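Local atomic coordinates of putative outer membrane protein (LpxR) (Salmonella typhimurium, PDB entry 3FID), a protein that probably removes acyl chains from lipid A as a deacylase of the bacterial outer membrane, and binds zinc ions. Residues Gly36-Tyr41 with Ser52-Gln57; Thr94-Tyr99 with Val149-Ala154. All coordinates share one frame; numbering follows the deposited sequence.

Contact 1. Residues Gly36-Tyr41 with Ser52-Gln57; sequences GLFLGY and SFHIAQ. With ZN (zinc ion), chain E; ZN (zinc ion), chain D.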
loop_
_atom_site.group_PDB
_atom_site.type_symbol
_atom_site.label_atom_id
_atom_site.label_comp_id
_atom_site.label_asym_id
_atom_site.label_seq_id
_atom_site.Cartn_x
_atom_site.Cartn_y
_atom_site.Cartn_z
ATOM N N GLY A 36 -8.665 1.390 1.059
ATOM C CA GLY A 36 -8.146 0.433 0.090
ATOM C C GLY A 36 -8.884 -0.890 0.208
ATOM O O GLY A 36 -9.273 -1.299 1.316
ATOM N N LEU A 37 -9.116 -1.524 -0.938
ATOM C CA LEU A 37 -9.594 -2.926 -1.003
ATOM C C LEU A 37 -8.703 -3.664 -1.986
ATOM O O LEU A 37 -8.392 -3.140 -3.065
ATOM C CB LEU A 37 -11.046 -3.022 -1.482
ATOM C CG LEU A 37 -11.669 -4.438 -1.271
ATOM C CD1 LEU A 37 -11.460 -4.995 0.146
ATOM C CD2 LEU A 37 -13.174 -4.460 -1.593
ATOM N N PHE A 38 -8.309 -4.878 -1.620
ATOM C CA PHE A 38 -7.373 -5.673 -2.420
ATOM C C PHE A 38 -7.750 -7.146 -2.241
ATOM O O PHE A 38 -8.010 -7.591 -1.126
ATOM C CB PHE A 38 -5.919 -5.385 -1.931
ATOM C CG PHE A 38 -4.857 -6.312 -2.489
ATOM C CD1 PHE A 38 -4.693 -7.586 -1.965
ATOM C CD2 PHE A 38 -3.964 -5.871 -3.478
ATOM C CE1 PHE A 38 -3.702 -8.456 -2.448
ATOM C CE2 PHE A 38 -2.942 -6.727 -3.982
ATOM C CZ PHE A 38 -2.827 -8.040 -3.455
ATOM N N LEU A 39 -7.796 -7.874 -3.350
ATOM C CA LEU A 39 -8.000 -9.325 -3.340
ATOM C C LEU A 39 -6.907 -9.893 -4.215
ATOM O O LEU A 39 -6.664 -9.405 -5.337
ATOM C CB LEU A 39 -9.406 -9.667 -3.860
ATOM C CG LEU A 39 -9.910 -11.118 -3.895
ATOM C CD1 LEU A 39 -9.882 -11.810 -2.528
ATOM C CD2 LEU A 39 -11.331 -11.181 -4.481
ATOM N N GLY A 40 -6.186 -10.880 -3.696
ATOM C CA GLY A 40 -5.043 -11.402 -4.438
ATOM C C GLY A 40 -4.880 -12.909 -4.274
ATOM O O GLY A 40 -5.360 -13.498 -3.317
ATOM N N TYR A 41 -4.209 -13.517 -5.248
ATOM C CA TYR A 41 -3.898 -14.943 -5.202
ATOM C C TYR A 41 -2.455 -15.135 -5.614
ATOM O O TYR A 41 -2.033 -14.568 -6.619
ATOM C CB TYR A 41 -4.803 -15.732 -6.158
ATOM C CG TYR A 41 -4.434 -17.209 -6.219
ATOM C CD1 TYR A 41 -3.856 -17.770 -7.373
ATOM C CD2 TYR A 41 -4.637 -18.022 -5.110
ATOM C CE1 TYR A 41 -3.517 -19.120 -7.401
ATOM C CE2 TYR A 41 -4.283 -19.346 -5.121
ATOM C CZ TYR A 41 -3.742 -19.894 -6.270
ATOM O OH TYR A 41 -3.452 -21.229 -6.237
ATOM N N SER A 52 1.669 -14.158 -8.770
ATOM C CA SER A 52 0.508 -13.574 -8.098
ATOM C C SER A 52 -0.404 -12.803 -9.038
ATOM O O SER A 52 0.067 -12.175 -9.976
ATOM C CB SER A 52 0.968 -12.611 -7.009
ATOM O OG SER A 52 1.739 -13.308 -6.066
ATOM N N PHE A 53 -1.702 -12.826 -8.740
ATOM C CA PHE A 53 -2.698 -12.047 -9.466
ATOM C C PHE A 53 -3.454 -11.238 -8.414
ATOM O O PHE A 53 -3.694 -11.734 -7.319
ATOM C CB PHE A 53 -3.695 -12.977 -10.167
ATOM C CG PHE A 53 -4.966 -12.290 -10.629
ATOM C CD1 PHE A 53 -4.957 -11.456 -11.754
ATOM C CD2 PHE A 53 -6.172 -12.468 -9.928
ATOM C CE1 PHE A 53 -6.149 -10.827 -12.191
ATOM C CE2 PHE A 53 -7.363 -11.833 -10.341
ATOM C CZ PHE A 53 -7.358 -11.035 -11.469
ATOM N N HIS A 54 -3.893 -10.032 -8.769
ATOM C CA HIS A 54 -4.690 -9.238 -7.849
ATOM C C HIS A 54 -5.589 -8.265 -8.589
ATOM O O HIS A 54 -5.359 -7.971 -9.755
ATOM C CB HIS A 54 -3.792 -8.443 -6.901
ATOM C CG HIS A 54 -3.144 -7.257 -7.549
ATOM N ND1 HIS A 54 -2.025 -7.362 -8.344
ATOM C CD2 HIS A 54 -3.483 -5.945 -7.541
ATOM C CE1 HIS A 54 -1.694 -6.160 -8.793
ATOM N NE2 HIS A 54 -2.554 -5.279 -8.305
ATOM N N ILE A 55 -6.635 -7.829 -7.891
ATOM C CA ILE A 55 -7.462 -6.691 -8.295
ATOM C C ILE A 55 -7.544 -5.796 -7.045
ATOM O O ILE A 55 -7.583 -6.296 -5.911
ATOM C CB ILE A 55 -8.870 -7.143 -8.775
ATOM C CG1 ILE A 55 -9.795 -5.939 -9.040
ATOM C CG2 ILE A 55 -9.526 -8.051 -7.750
ATOM C CD1 ILE A 55 -9.759 -5.374 -10.512
ATOM N N ALA A 56 -7.564 -4.476 -7.251
ATOM C CA ALA A 56 -7.591 -3.569 -6.107
ATOM C C ALA A 56 -8.197 -2.211 -6.471
ATOM O O ALA A 56 -8.203 -1.827 -7.648
ATOM C CB ALA A 56 -6.173 -3.394 -5.558
ATOM N N GLN A 57 -8.705 -1.523 -5.457
ATOM C CA GLN A 57 -9.174 -0.137 -5.601
ATOM C C GLN A 57 -8.661 0.675 -4.417
ATOM O O GLN A 57 -8.868 0.314 -3.254
ATOM C CB GLN A 57 -10.704 -0.058 -5.657
ATOM C CG GLN A 57 -11.221 1.349 -6.105
ATOM C CD GLN A 57 -12.607 1.679 -5.593
ATOM O OE1 GLN A 57 -12.943 1.411 -4.439
ATOM N NE2 GLN A 57 -13.427 2.258 -6.460
HETATM ZN ZN ZN E . -2.083 -3.293 -8.580
HETATM ZN ZN ZN D . -1.594 -22.478 -5.729
HETATM O O HOH W 1 -0.370 -2.653 -7.239
#
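Leu37, Leu39 and Tyr41 pair with Gln57, Ile55 and Phe53 through two N-H to O bonds each, six in all, joining antiparallel strands whose axes approach to 4.6 Å. The two faces of this ladder differ sharply. Leu37, Leu39, Tyr41, Phe53, Ile55 and Gln57 point to one side, mostly on the surface, where Leu39 CB meets Ile55 CG2 at 4.2 Å. On the buried side, Phe38 has CG anti to its backbone N (chi1 170°), and ring atoms CE2 and CZ reach His54 CB, CE2 at 3.5 Å. The Phe38 and His54 rings lie nearly parallel, 14° apart in tilt, yet are slid so far that they barely overlap. Gly40, paired with His54, has no side chain, and Phe38 CE1 lies 3.8 Å from Gly40 CA. His54 NE2 binds a zinc ion at 2.1 Å, with His84, Asp104 and a water completing the ligands seen. Beyond the ring of Tyr41, OH binds another zinc at 2.3 Å, shared with Ser1 and His43. The hairpin lies between strand 2-9, bonded to Gly36, Phe38 and Gly40, and strand 80-94, bonded to Ser52 and His54, while loop residues Arg205 and Leu207 touch Phe38.

Contact 2. Residues Thr94-Tyr99 with Val149-Ala154; sequences TNWLRY and VSLTPA. With CXE (pentaethylene glycol monodecyl ether), chain M.
Trp96 and Leu151 meet obliquely: the methyl CD2 of Leu151 sits in the plane of the indole, at its edge, 3.9 Å from CE3. Trp96 CG stands between the backbone N and the carbonyl carbon (chi1 56°), and one face of the indole carries Thr94 CG2 and Leu97 CB, both displaced toward the rim. Next along the chain, where the strand begins, Leu97 lies aslant against Val149, with CD1 packed on CG2 of Val149 at 3.6 Å and also reaching CD2 of Leu151. The same row of side chains lines the decyl tail of a bound detergent, pentaethylene glycol monodecyl ether, with Leu151 CG 3.7 Å from its C9. Arg98 and Ser150 point to the other side of the sheet and are paired by two backbone bonds, Arg98 N to Ser150 O and Ser150 N to Arg98 O, both 2.9 Å. The third backbone bond, from Thr152 N to Trp96 O, is more bent (141° at the hydrogen), and its donor stands well above the carbonyl plane, where the regular ladder gives way to a turn. Thr152 packs beside that turn: CG2 lies 4.1 Å from Arg98 CB, and OG1 shares a water with Thr94 O. The guanidinium of Arg98 is hydrogen-bonded by NH2 to Asn90 and His209 and by NE to Ser195. Chemically, the contact is thus two-sided: an apolar row packs against an alkyl chain, consistent with a lipid-facing barrel wall, while across the sheet a buried arginine has its charged end held by polar partners.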
loop_
_atom_site.group_PDB
_atom_site.type_symbol
_atom_site.label_atom_id
_atom_site.label_comp_id
_atom_site.label_asym_id
_atom_site.label_seq_id
_atom_site.Cartn_x
_atom_site.Cartn_y
_atom_site.Cartn_z
ATOM N N THR A 94 18.436 -16.680 -4.878
ATOM C CA THR A 94 19.349 -17.472 -4.065
ATOM C C THR A 94 18.937 -17.351 -2.570
ATOM O O THR A 94 17.915 -16.730 -2.274
ATOM C CB THR A 94 20.776 -16.940 -4.290
ATOM O OG1 THR A 94 21.673 -17.573 -3.384
ATOM C CG2 THR A 94 20.791 -15.477 -4.036
ATOM N N ASN A 95 19.717 -17.927 -1.647
ATOM C CA ASN A 95 19.499 -17.757 -0.185
ATOM C C ASN A 95 19.774 -16.340 0.327
ATOM O O ASN A 95 19.468 -16.013 1.481
ATOM C CB ASN A 95 20.357 -18.736 0.634
ATOM C CG ASN A 95 19.582 -19.987 1.111
ATOM O OD1 ASN A 95 18.604 -20.438 0.490
ATOM N ND2 ASN A 95 20.051 -20.567 2.215
ATOM N N TRP A 96 20.365 -15.514 -0.529
ATOM C CA TRP A 96 20.767 -14.161 -0.156
ATOM C C TRP A 96 20.105 -13.058 -1.001
ATOM O O TRP A 96 20.401 -11.892 -0.791
ATOM C CB TRP A 96 22.295 -14.007 -0.194
ATOM C CG TRP A 96 22.882 -14.368 -1.520
ATOM C CD1 TRP A 96 23.306 -15.617 -1.918
ATOM C CD2 TRP A 96 23.117 -13.488 -2.641
ATOM N NE1 TRP A 96 23.776 -15.568 -3.220
ATOM C CE2 TRP A 96 23.677 -14.277 -3.684
ATOM C CE3 TRP A 96 22.912 -12.115 -2.865
ATOM C CZ2 TRP A 96 24.029 -13.738 -4.933
ATOM C CZ3 TRP A 96 23.275 -11.575 -4.116
ATOM C CH2 TRP A 96 23.817 -12.394 -5.132
ATOM N N LEU A 97 19.224 -13.434 -1.939
ATOM C CA LEU A 97 18.561 -12.468 -2.827
ATOM C C LEU A 97 17.096 -12.832 -3.068
ATOM O O LEU A 97 16.794 -13.969 -3.424
ATOM C CB LEU A 97 19.268 -12.390 -4.182
ATOM C CG LEU A 97 18.943 -11.102 -4.953
ATOM C CD1 LEU A 97 20.045 -10.067 -4.722
ATOM C CD2 LEU A 97 18.707 -11.328 -6.427
ATOM N N ARG A 98 16.197 -11.865 -2.866
ATOM C CA ARG A 98 14.826 -11.959 -3.357
ATOM C C ARG A 98 14.586 -10.891 -4.433
ATOM O O ARG A 98 15.051 -9.762 -4.302
ATOM C CB ARG A 98 13.811 -11.816 -2.213
ATOM C CG ARG A 98 12.343 -11.716 -2.686
ATOM C CD ARG A 98 11.384 -11.427 -1.537
ATOM N NE ARG A 98 11.253 -12.537 -0.587
ATOM C CZ ARG A 98 10.534 -13.639 -0.787
ATOM N NH1 ARG A 98 10.476 -14.562 0.167
ATOM N NH2 ARG A 98 9.909 -13.851 -1.949
ATOM N N TYR A 99 13.890 -11.251 -5.515
ATOM C CA TYR A 99 13.434 -10.228 -6.467
ATOM C C TYR A 99 11.960 -10.403 -6.871
ATOM O O TYR A 99 11.381 -11.495 -6.761
ATOM C CB TYR A 99 14.350 -10.136 -7.691
ATOM C CG TYR A 99 14.220 -11.312 -8.621
ATOM C CD1 TYR A 99 13.387 -11.242 -9.737
ATOM C CD2 TYR A 99 14.919 -12.501 -8.375
ATOM C CE1 TYR A 99 13.244 -12.340 -10.601
ATOM C CE2 TYR A 99 14.775 -13.608 -9.213
ATOM C CZ TYR A 99 13.942 -13.514 -10.325
ATOM O OH TYR A 99 13.805 -14.582 -11.174
ATOM N N VAL A 149 14.405 -5.529 -5.702
ATOM C CA VAL A 149 15.435 -6.475 -5.271
ATOM C C VAL A 149 15.832 -6.223 -3.828
ATOM O O VAL A 149 15.999 -5.083 -3.414
ATOM C CB VAL A 149 16.675 -6.487 -6.209
ATOM C CG1 VAL A 149 17.330 -5.138 -6.273
ATOM C CG2 VAL A 149 17.689 -7.544 -5.744
ATOM N N SER A 150 16.010 -7.316 -3.085
ATOM C CA SER A 150 16.316 -7.255 -1.669
ATOM C C SER A 150 17.424 -8.247 -1.389
ATOM O O SER A 150 17.396 -9.352 -1.909
ATOM C CB SER A 150 15.075 -7.665 -0.857
ATOM O OG SER A 150 15.335 -7.595 0.534
ATOM N N LEU A 151 18.409 -7.837 -0.590
ATOM C CA LEU A 151 19.331 -8.783 0.014
ATOM C C LEU A 151 18.660 -9.320 1.262
ATOM O O LEU A 151 17.813 -8.645 1.861
ATOM C CB LEU A 151 20.657 -8.106 0.375
ATOM C CG LEU A 151 21.424 -7.469 -0.780
ATOM C CD1 LEU A 151 22.557 -6.621 -0.193
ATOM C CD2 LEU A 151 21.978 -8.533 -1.733
ATOM N N THR A 152 19.006 -10.547 1.632
ATOM C CA THR A 152 18.274 -11.261 2.673
ATOM C C THR A 152 19.148 -11.928 3.771
ATOM O O THR A 152 18.896 -13.084 4.141
ATOM C CB THR A 152 17.316 -12.333 2.054
ATOM O OG1 THR A 152 18.086 -13.376 1.450
ATOM C CG2 THR A 152 16.422 -11.741 0.992
ATOM N N PRO A 153 20.152 -11.202 4.313
ATOM C CA PRO A 153 20.891 -11.836 5.414
ATOM C C PRO A 153 19.985 -12.017 6.646
ATOM O O PRO A 153 19.256 -11.098 7.054
ATOM C CB PRO A 153 22.015 -10.837 5.714
ATOM C CG PRO A 153 21.439 -9.471 5.273
ATOM C CD PRO A 153 20.659 -9.846 4.010
ATOM N N ALA A 154 20.027 -13.212 7.209
ATOM C CA ALA A 154 19.205 -13.545 8.360
ATOM C C ALA A 154 19.937 -14.652 9.071
ATOM O O ALA A 154 20.745 -15.362 8.452
ATOM C CB ALA A 154 17.826 -14.041 7.912
HETATM C C1 CXE M . 23.613 -11.923 -9.641
HETATM C C2 CXE M . 23.487 -10.413 -9.603
HETATM C C3 CXE M . 23.507 -9.883 -8.168
HETATM C C4 CXE M . 22.535 -8.720 -7.966
HETATM C C5 CXE M . 22.911 -7.862 -6.758
HETATM C C6 CXE M . 21.717 -7.019 -6.319
HETATM C C7 CXE M . 21.874 -6.397 -4.929
HETATM C C8 CXE M . 20.861 -5.265 -4.743
HETATM C C9 CXE M . 20.588 -4.898 -3.282
HETATM C C10 CXE M . 20.570 -3.384 -3.096
HETATM O O11 CXE M . 20.186 -3.053 -1.763
HETATM C C12 CXE M . 20.868 -1.899 -1.243
HETATM C C13 CXE M . 19.891 -0.774 -0.859
HETATM O O14 CXE M . 20.288 -0.124 0.355
HETATM C C15 CXE M . 19.330 0.824 0.837
HETATM C C16 CXE M . 19.326 0.902 2.367
HETATM O O17 CXE M . 19.068 2.254 2.775
HETATM C C18 CXE M . 18.140 2.410 3.858
HETATM C C19 CXE M . 17.890 3.898 4.134
HETATM O O20 CXE M . 16.503 4.235 3.973
HETATM C C21 CXE M . 16.219 5.637 4.051
HETATM C C22 CXE M . 15.320 5.858 5.260
HETATM O O23 CXE M . 14.871 7.205 5.369
HETATM C C24 CXE M . 14.616 7.567 6.724
HETATM C C25 CXE M . 15.396 8.824 7.043
HETATM O O26 CXE M . 15.309 9.093 8.431
HETATM O O HOH W 2 16.675 -15.216 -0.058
#

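In the fold
From the N terminus, the chain first meets contact 1, a local closure in which strands 33-44 and 49-60 turn back on each other as a beta hairpin, with ten residues between its segments. Contact 2 follows in series, opening only after contact 1 has closed; neither encloses or crosses the other. It closes a longer loop of 49 intervening residues, which includes helix 114-125, and brings strand 97-108 beside strand 140-157. Strand 80-94 lies between the two pairs, bordering 49-60 and 97-108. Antiparallel pairing round to strand 285-295 and back to 2-9 fits an outer membrane beta barrel. The contact centres are 25 Å apart: contact 1 carries zinc ligands, contact 2 part of the wall against which a detergent tail lies.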